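Side-chain contacts in beta-lactamase (Sphaerobacter thermophilus, PDB 4EWF), which probably hydrolyses beta-lactam rings to give substituted beta-amino acids, as a member of the class A beta-lactamase family: residues V106-T109 / S113-T116; V125-V130 / S142-K147; R199-Y204 / D258-A263. All coordinates share one frame; numbering follows the deposited sequence. Where two conformers were deposited one is given.

In the fold
Interactions 1 and 2 both lie in the part of the fold built largely of helices. In interaction 1, the hydroxyl of Ser113 bonds with Ser52, Lys55, Lys216 and, weakly, a sulfate ion probably from the crystallisation liquor, consistent with the class A active site. Helix 115-125 is followed, after a turn at Gly126, by helix 127-136, which packs on 142-147 in interaction 2; the two contacts have centres about 15 Å apart and nearest atoms about 7 Å apart. Leu144 of interaction 2 lies near the residues of the likely SxxK motif without touching them. Interaction 3, beside the five-stranded sheet, is centred about 29 Å from interaction 2, across the chain's centre, and about 24 Å from interaction 1.

Interaction 1: residues V106-T109 / S113-T116; sequences VYLT and SDNT
A chi1 of -167° in Asp114 swings CG to the far side from the backbone N and carries the carboxylate off toward Val90, Leu91 and the start of helix 115-125, while the backbone sets its CB against Leu108. The contact joins the C-terminal part of helix 102-111 to Ser113-Asp114-Asn115, a sequence that fits the SDN motif of class A beta-lactamases. Its one clear hydrogen bond is Asp114 N to Leu108 O, 3.0 Å long and nearly straight at hydrogen (167°), although the donor stands well above the carbonyl plane. The Asp114 CB leans on the same oxygen, 3.4 Å from Leu108 O, and meets Leu108 CB at 3.8 Å, so the carbonyl is gripped by the backbone and packed by the side chain of one residue. The Asp114 carboxylate is held by backbone N-H groups: OD1 accepts from the N of Val90 and Leu91, while OD2 caps the start of helix 115-125. Ser113 has positive phi and a CB that points away from helix 102-111; its OG hydrogen-bonds with Lys55 NZ, Ser52 OG and Lys216 NZ, as expected if it is the serine of the SDN motif. Thr109 turns OG1 back to Leu105 O within its own helix. Ser113 CA lies 3.0 Å from Thr109 O, a CA-H...O contact with an angle of 140° at hydrogen.

Interaction 2: residues V125-V130 / S142-K147; sequences VGLDAV and SNLSRK
No flat groups stack where Leu127 and Val130 meet Leu144; the nearby Asn143 amide bonds within its own segment instead, ND2 donating to Ser145 OG at 2.8 Å with the hydroxyl close to the amide plane. Its other bonds go to the later part of the same loop and to strand 161-162, ND2 to Glu159 O and OD1 from Trp161 N, and together they fix the rotation of the amide. Between the leucines, Leu127 CD2 sits 3.7 Å from Leu144 CG, and the two side chains cross at about a right angle. Leu144 CB already points toward helix 127-136, and with CG anti to the backbone N (chi1 173°) its CD2 comes to lie against Val130, 3.8 Å from CG1 and 3.9 Å from CG2. Segment 142-147 enters the long connection between helix 127-136 and strand 161-162, probably the counterpart of the class A omega loop. Ile122 of helix 115-125 touches both leucines, and Leu58 packs on Val130. With no hydrogen bond between the two segments, apolar packing sets their spacing but gives no direction; that comes from polar groups of the loop bonded to partners such as Asn131 and Asn160, which fix its position.

Interaction 3: residues R199-Y204 / D258-A263; sequences RRIGRY and DITRAA
The loop running into strand 212-220 meets the C-terminal helix 249-266 through a cation-pi pair, Tyr204 against Arg261. The guanidinium carbon Arg261 CZ lies 3.8 Å from the centroid of the Tyr204 ring, over the face and displaced toward the rim, with the two planes tilted 33° apart. Bends at chi2 (-133°) and chi3 (-99°) fold the arginine chain so that its guanidinium comes over the ring. Nearer the helix backbone the aliphatic part packs as well, Arg261 CB 3.6 Å from Tyr204 CD2. The opposite face of the phenol receives Arg203 CG, 3.8 Å above the ring plane, and the tyrosine is thus sandwiched between two arginine chains. Arg261 NH2 forms a salt bridge with Asp258 OD1 at 3.3 Å, one helical turn back; this probably offsets some of its charge and steadies the guanidinium above the ring. That carboxylate oxygen also approaches the phenol obliquely, with Asp258 OD1 3.9 Å from Tyr204 CE2. Deeper in, the helix lies on the five-stranded antiparallel sheet of the class A fold, and Ile201 and Thr260 meet above it, both touching Ile230 and Val239. Ile201 opens the bend of a type I turn from Arg200 to Arg203, and its carbonyl oxygen stands 3.5 Å from Thr260 CG2. Thr260 OG1 hydrogen-bonds to Ile256 O in its own helix, while touching Ile201 CG1 at 3.9 Å.

Interaction 1: residues V106-T109 / S113-T116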
loop_
_atom_site.group_PDB
_atom_site.type_symbol
_atom_site.label_atom_id
_atom_site.label_comp_id
_atom_site.label_asym_id
_atom_site.label_seq_id
_atom_site.Cartn_x
_atom_site.Cartn_y
_atom_site.Cartn_z
ATOM N N VAL A 106 10.082 0.671 10.649
ATOM C CA VAL A 106 9.196 1.267 9.648
ATOM C C VAL A 106 9.742 0.961 8.261
ATOM O O VAL A 106 9.003 0.540 7.370
ATOM C CB VAL A 106 9.068 2.804 9.848
ATOM C CG1 VAL A 106 8.252 3.440 8.718
ATOM C CG2 VAL A 106 8.417 3.086 11.190
ATOM N N TYR A 107 11.050 1.144 8.092
ATOM C CA TYR A 107 11.681 0.899 6.799
ATOM C C TYR A 107 11.517 -0.545 6.311
ATOM O O TYR A 107 11.126 -0.775 5.161
ATOM C CB TYR A 107 13.172 1.291 6.793
ATOM C CG TYR A 107 13.834 0.773 5.542
ATOM C CD1 TYR A 107 13.632 1.408 4.318
ATOM C CD2 TYR A 107 14.607 -0.380 5.566
ATOM C CE1 TYR A 107 14.189 0.922 3.161
ATOM C CE2 TYR A 107 15.175 -0.876 4.413
ATOM C CZ TYR A 107 14.957 -0.226 3.217
ATOM O OH TYR A 107 15.518 -0.707 2.067
ATOM N N LEU A 108 11.812 -1.514 7.175
ATOM C CA LEU A 108 11.640 -2.927 6.831
ATOM C C LEU A 108 10.178 -3.285 6.555
ATOM O O LEU A 108 9.862 -4.044 5.634
ATOM C CB LEU A 108 12.219 -3.831 7.933
ATOM C CG LEU A 108 13.729 -3.693 8.128
ATOM C CD1 LEU A 108 14.156 -4.446 9.370
ATOM C CD2 LEU A 108 14.489 -4.193 6.903
ATOM N N THR A 109 9.286 -2.712 7.351
ATOM C CA THR A 109 7.849 -2.904 7.164
ATOM C C THR A 109 7.379 -2.484 5.745
ATOM O O THR A 109 6.662 -3.224 5.067
ATOM C CB THR A 109 7.049 -2.145 8.254
ATOM O OG1 THR A 109 7.247 -2.785 9.526
ATOM C CG2 THR A 109 5.546 -2.140 7.936
ATOM N N SER A 113 8.109 -5.394 3.225
ATOM C CA SER A 113 6.955 -6.017 3.879
ATOM C C SER A 113 7.344 -6.998 4.998
ATOM O O SER A 113 6.792 -8.104 5.121
ATOM C CB SER A 113 6.055 -6.699 2.845
ATOM O OG SER A 113 4.701 -6.618 3.264
ATOM N N ASP A 114 8.297 -6.587 5.826
ATOM C CA ASP A 114 8.777 -7.463 6.884
ATOM C C ASP A 114 7.708 -7.670 7.964
ATOM O O ASP A 114 7.338 -6.737 8.683
ATOM C CB ASP A 114 10.063 -6.891 7.483
ATOM C CG ASP A 114 10.788 -7.890 8.347
ATOM O OD1 ASP A 114 11.989 -8.154 8.091
ATOM O OD2 ASP A 114 10.148 -8.407 9.283
ATOM N N ASN A 115 7.225 -8.902 8.058
ATOM C CA ASN A 115 6.129 -9.271 8.946
ATOM C C ASN A 115 6.516 -9.183 10.427
ATOM O O ASN A 115 5.695 -8.812 11.257
ATOM C CB ASN A 115 5.604 -10.681 8.624
ATOM C CG ASN A 115 4.688 -10.715 7.388
ATOM O OD1 ASN A 115 4.251 -9.677 6.896
ATOM N ND2 ASN A 115 4.390 -11.918 6.901
ATOM N N THR A 116 7.762 -9.523 10.758
ATOM C CA THR A 116 8.239 -9.374 12.135
ATOM C C THR A 116 8.249 -7.891 12.547
ATOM O O THR A 116 7.735 -7.515 13.608
ATOM C CB THR A 116 9.654 -9.957 12.314
ATOM O OG1 THR A 116 9.632 -11.374 12.056
ATOM C CG2 THR A 116 10.144 -9.719 13.727
#

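Interaction 2: residues V125-V130 / S142-K147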
loop_
_atom_site.group_PDB
_atom_site.type_symbol
_atom_site.label_atom_id
_atom_site.label_comp_id
_atom_site.label_asym_id
_atom_site.label_seq_id
_atom_site.Cartn_x
_atom_site.Cartn_y
_atom_site.Cartn_z
ATOM N N VAL A 125 2.318 0.373 19.113
ATOM C CA VAL A 125 1.288 1.384 18.957
ATOM C C VAL A 125 -0.106 0.831 19.303
ATOM O O VAL A 125 -0.985 1.565 19.765
ATOM C CB VAL A 125 1.358 1.975 17.538
ATOM C CG1 VAL A 125 0.420 1.229 16.572
ATOM C CG2 VAL A 125 1.074 3.441 17.567
ATOM N N GLY A 126 -0.292 -0.473 19.133
ATOM C CA GLY A 126 -1.565 -1.108 19.448
ATOM C C GLY A 126 -2.579 -1.036 18.314
ATOM O O GLY A 126 -2.581 -0.083 17.526
ATOM N N LEU A 127 -3.443 -2.048 18.223
ATOM C CA LEU A 127 -4.417 -2.113 17.131
ATOM C C LEU A 127 -5.351 -0.911 17.124
ATOM O O LEU A 127 -5.724 -0.397 16.067
ATOM C CB LEU A 127 -5.246 -3.396 17.224
ATOM C CG LEU A 127 -4.521 -4.732 17.025
ATOM C CD1 LEU A 127 -5.462 -5.890 17.353
ATOM C CD2 LEU A 127 -4.010 -4.842 15.614
ATOM N N ASP A 128 -5.749 -0.472 18.314
ATOM C CA ASP A 128 -6.721 0.609 18.411
ATOM C C ASP A 128 -6.213 1.880 17.763
ATOM O O ASP A 128 -6.976 2.594 17.096
ATOM C CB ASP A 128 -7.100 0.862 19.871
ATOM C CG ASP A 128 -8.082 -0.169 20.394
ATOM O OD1 ASP A 128 -7.634 -1.183 20.974
ATOM O OD2 ASP A 128 -9.303 0.033 20.220
ATOM N N ALA A 129 -4.926 2.160 17.955
ATOM C CA ALA A 129 -4.324 3.358 17.376
ATOM C C ALA A 129 -4.344 3.302 15.846
ATOM O O ALA A 129 -4.526 4.319 15.186
ATOM C CB ALA A 129 -2.902 3.560 17.898
ATOM N N VAL A 130 -4.177 2.115 15.275
ATOM C CA VAL A 130 -4.210 1.996 13.816
ATOM C C VAL A 130 -5.654 2.171 13.307
ATOM O O VAL A 130 -5.912 2.905 12.353
ATOM C CB VAL A 130 -3.627 0.654 13.344
ATOM C CG1 VAL A 130 -3.644 0.564 11.822
ATOM C CG2 VAL A 130 -2.195 0.487 13.870
ATOM N N SER A 142 -12.434 -0.399 6.114
ATOM C CA SER A 142 -11.127 -1.014 6.273
ATOM C C SER A 142 -10.779 -1.197 7.752
ATOM O O SER A 142 -11.335 -0.518 8.612
ATOM C CB SER A 142 -10.061 -0.153 5.597
ATOM O OG SER A 142 -10.338 -0.021 4.211
ATOM N N ASN A 143 -9.826 -2.082 8.047
ATOM C CA ASN A 143 -9.480 -2.325 9.447
ATOM C C ASN A 143 -8.147 -3.056 9.567
ATOM O O ASN A 143 -7.674 -3.678 8.606
ATOM C CB ASN A 143 -10.573 -3.173 10.109
ATOM C CG ASN A 143 -10.613 -4.606 9.552
ATOM O OD1 ASN A 143 -10.962 -4.819 8.391
ATOM N ND2 ASN A 143 -10.222 -5.588 10.378
ATOM N N LEU A 144 -7.552 -2.969 10.753
ATOM C CA LEU A 144 -6.469 -3.859 11.143
ATOM C C LEU A 144 -6.918 -4.596 12.403
ATOM O O LEU A 144 -7.129 -3.985 13.450
ATOM C CB LEU A 144 -5.186 -3.068 11.427
ATOM C CG LEU A 144 -4.053 -3.926 11.998
ATOM C CD1 LEU A 144 -3.593 -4.907 10.944
ATOM C CD2 LEU A 144 -2.894 -3.060 12.460
ATOM N N SER A 145 -7.093 -5.908 12.300
ATOM C CA SER A 145 -7.598 -6.692 13.417
ATOM C C SER A 145 -6.749 -7.937 13.628
ATOM O O SER A 145 -6.939 -8.664 14.592
ATOM C CB SER A 145 -9.067 -7.077 13.181
ATOM O OG SER A 145 -9.889 -5.910 13.116
ATOM N N ARG A 146 -5.790 -8.164 12.731
ATOM C CA ARG A 146 -5.007 -9.407 12.710
ATOM C C ARG A 146 -3.523 -9.133 12.412
ATOM O O ARG A 146 -3.203 -8.482 11.408
ATOM C CB ARG A 146 -5.612 -10.348 11.655
ATOM C CG ARG A 146 -4.858 -11.645 11.350
ATOM C CD ARG A 146 -5.602 -12.415 10.248
ATOM N NE ARG A 146 -4.769 -13.365 9.507
ATOM C CZ ARG A 146 -4.722 -14.666 9.761
ATOM N NH1 ARG A 146 -5.452 -15.174 10.745
ATOM N NH2 ARG A 146 -3.943 -15.457 9.034
ATOM N N LYS A 147 -2.624 -9.617 13.277
ATOM C CA LYS A 147 -1.185 -9.475 13.043
ATOM C C LYS A 147 -0.806 -10.231 11.782
ATOM O O LYS A 147 -1.599 -11.024 11.253
ATOM C CB LYS A 147 -0.384 -10.049 14.223
ATOM C CG LYS A 147 -0.217 -9.098 15.413
ATOM C CD LYS A 147 0.722 -9.704 16.453
ATOM C CE LYS A 147 1.132 -8.711 17.531
ATOM N NZ LYS A 147 1.855 -9.410 18.654
#

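Interaction 3: residues R199-Y204 / D258-A263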
loop_
_atom_site.group_PDB
_atom_site.type_symbol
_atom_site.label_atom_id
_atom_site.label_comp_id
_atom_site.label_asym_id
_atom_site.label_seq_id
_atom_site.Cartn_x
_atom_site.Cartn_y
_atom_site.Cartn_z
ATOM N N ARG A 199 7.259 -4.143 -9.914
ATOM C CA ARG A 199 6.576 -4.894 -10.965
ATOM C C ARG A 199 5.086 -4.566 -11.067
ATOM O O ARG A 199 4.399 -5.057 -11.968
ATOM C CB ARG A 199 6.745 -6.400 -10.728
ATOM C CG ARG A 199 8.192 -6.884 -10.805
ATOM C CD ARG A 199 8.294 -8.334 -10.373
ATOM N NE ARG A 199 9.684 -8.801 -10.281
ATOM C CZ ARG A 199 10.480 -8.539 -9.249
ATOM N NH1 ARG A 199 10.030 -7.793 -8.242
ATOM N NH2 ARG A 199 11.722 -9.007 -9.224
ATOM N N ARG A 200 4.578 -3.759 -10.143
ATOM C CA ARG A 200 3.140 -3.466 -10.154
ATOM C C ARG A 200 2.898 -2.001 -10.540
ATOM O O ARG A 200 3.065 -1.631 -11.705
ATOM C CB ARG A 200 2.490 -3.875 -8.824
ATOM C CG ARG A 200 2.839 -5.335 -8.453
ATOM C CD ARG A 200 2.248 -5.824 -7.136
ATOM N NE ARG A 200 2.877 -7.087 -6.740
ATOM C CZ ARG A 200 2.566 -7.785 -5.649
ATOM N NH1 ARG A 200 1.612 -7.363 -4.821
ATOM N NH2 ARG A 200 3.219 -8.916 -5.390
ATOM N N ILE A 201 2.532 -1.157 -9.579
ATOM C CA ILE A 201 2.371 0.265 -9.886
ATOM C C ILE A 201 3.655 0.792 -10.530
ATOM O O ILE A 201 3.625 1.591 -11.478
ATOM C CB ILE A 201 2.028 1.084 -8.623
ATOM C CG1 ILE A 201 0.574 0.836 -8.226
ATOM C CG2 ILE A 201 2.292 2.571 -8.857
ATOM C CD1 ILE A 201 0.207 1.350 -6.843
ATOM N N GLY A 202 4.794 0.320 -10.041
ATOM C CA GLY A 202 6.053 0.881 -10.505
ATOM C C GLY A 202 6.482 0.492 -11.913
ATOM O O GLY A 202 7.432 1.054 -12.463
ATOM N N ARG A 203 5.800 -0.472 -12.513
ATOM C CA ARG A 203 6.348 -1.081 -13.713
ATOM C C ARG A 203 6.540 -0.128 -14.892
ATOM O O ARG A 203 7.592 -0.111 -15.549
ATOM C CB ARG A 203 5.521 -2.282 -14.143
ATOM C CG ARG A 203 6.161 -2.968 -15.332
ATOM C CD ARG A 203 5.504 -4.288 -15.614
ATOM N NE ARG A 203 5.798 -4.725 -16.973
ATOM C CZ ARG A 203 5.363 -5.868 -17.489
ATOM N NH1 ARG A 203 5.671 -6.187 -18.744
ATOM N NH2 ARG A 203 4.616 -6.687 -16.741
ATOM N N TYR A 204 5.537 0.689 -15.161
ATOM C CA TYR A 204 5.628 1.566 -16.314
ATOM C C TYR A 204 5.825 3.029 -15.915
ATOM O O TYR A 204 5.434 3.945 -16.645
ATOM C CB TYR A 204 4.394 1.373 -17.202
ATOM C CG TYR A 204 4.304 -0.018 -17.797
ATOM C CD1 TYR A 204 5.124 -0.397 -18.846
ATOM C CD2 TYR A 204 3.402 -0.953 -17.302
ATOM C CE1 TYR A 204 5.053 -1.669 -19.387
ATOM C CE2 TYR A 204 3.325 -2.217 -17.839
ATOM C CZ TYR A 204 4.148 -2.567 -18.879
ATOM O OH TYR A 204 4.065 -3.826 -19.413
ATOM N N ASP A 258 -0.464 -3.035 -16.055
ATOM C CA ASP A 258 -1.224 -2.628 -17.258
ATOM C C ASP A 258 -2.302 -1.587 -16.949
ATOM O O ASP A 258 -2.537 -0.642 -17.709
ATOM C CB ASP A 258 -1.886 -3.848 -17.918
ATOM C CG ASP A 258 -0.884 -4.747 -18.643
ATOM O OD1 ASP A 258 0.242 -4.287 -18.930
ATOM O OD2 ASP A 258 -1.227 -5.914 -18.934
ATOM N N ILE A 259 -3.000 -1.791 -15.847
ATOM C CA ILE A 259 -4.021 -0.830 -15.434
ATOM C C ILE A 259 -3.377 0.539 -15.142
ATOM O O ILE A 259 -3.877 1.588 -15.574
ATOM C CB ILE A 259 -4.760 -1.369 -14.196
ATOM C CG1 ILE A 259 -5.679 -2.526 -14.607
ATOM C CG2 ILE A 259 -5.548 -0.255 -13.505
ATOM C CD1 ILE A 259 -6.181 -3.370 -13.399
ATOM N N THR A 260 -2.258 0.516 -14.410
ATOM C CA THR A 260 -1.509 1.726 -14.069
ATOM C C THR A 260 -0.975 2.443 -15.325
ATOM O O THR A 260 -1.111 3.663 -15.497
ATOM C CB THR A 260 -0.335 1.381 -13.083
ATOM O OG1 THR A 260 -0.862 0.836 -11.872
ATOM C CG2 THR A 260 0.500 2.616 -12.761
ATOM N N ARG A 261 -0.402 1.677 -16.236
ATOM C CA ARG A 261 0.085 2.266 -17.467
ATOM C C ARG A 261 -1.034 2.966 -18.246
ATOM O O ARG A 261 -0.852 4.083 -18.748
ATOM C CB ARG A 261 0.735 1.202 -18.341
ATOM C CG ARG A 261 1.375 1.783 -19.574
ATOM C CD ARG A 261 0.998 1.000 -20.803
ATOM N NE ARG A 261 2.030 0.054 -21.186
ATOM C CZ ARG A 261 1.831 -1.253 -21.324
ATOM N NH1 ARG A 261 2.833 -2.047 -21.691
ATOM N NH2 ARG A 261 0.629 -1.768 -21.102
ATOM N N ALA A 262 -2.174 2.287 -18.371
ATOM C CA ALA A 262 -3.299 2.831 -19.105
ATOM C C ALA A 262 -3.786 4.102 -18.417
ATOM O O ALA A 262 -4.225 5.028 -19.069
ATOM C CB ALA A 262 -4.432 1.801 -19.185
ATOM N N ALA A 263 -3.711 4.131 -17.087
ATOM C CA ALA A 263 -4.138 5.312 -16.336
ATOM C C ALA A 263 -3.184 6.492 -16.549
ATOM O O ALA A 263 -3.618 7.646 -16.682
ATOM C CB ALA A 263 -4.281 4.978 -14.838
#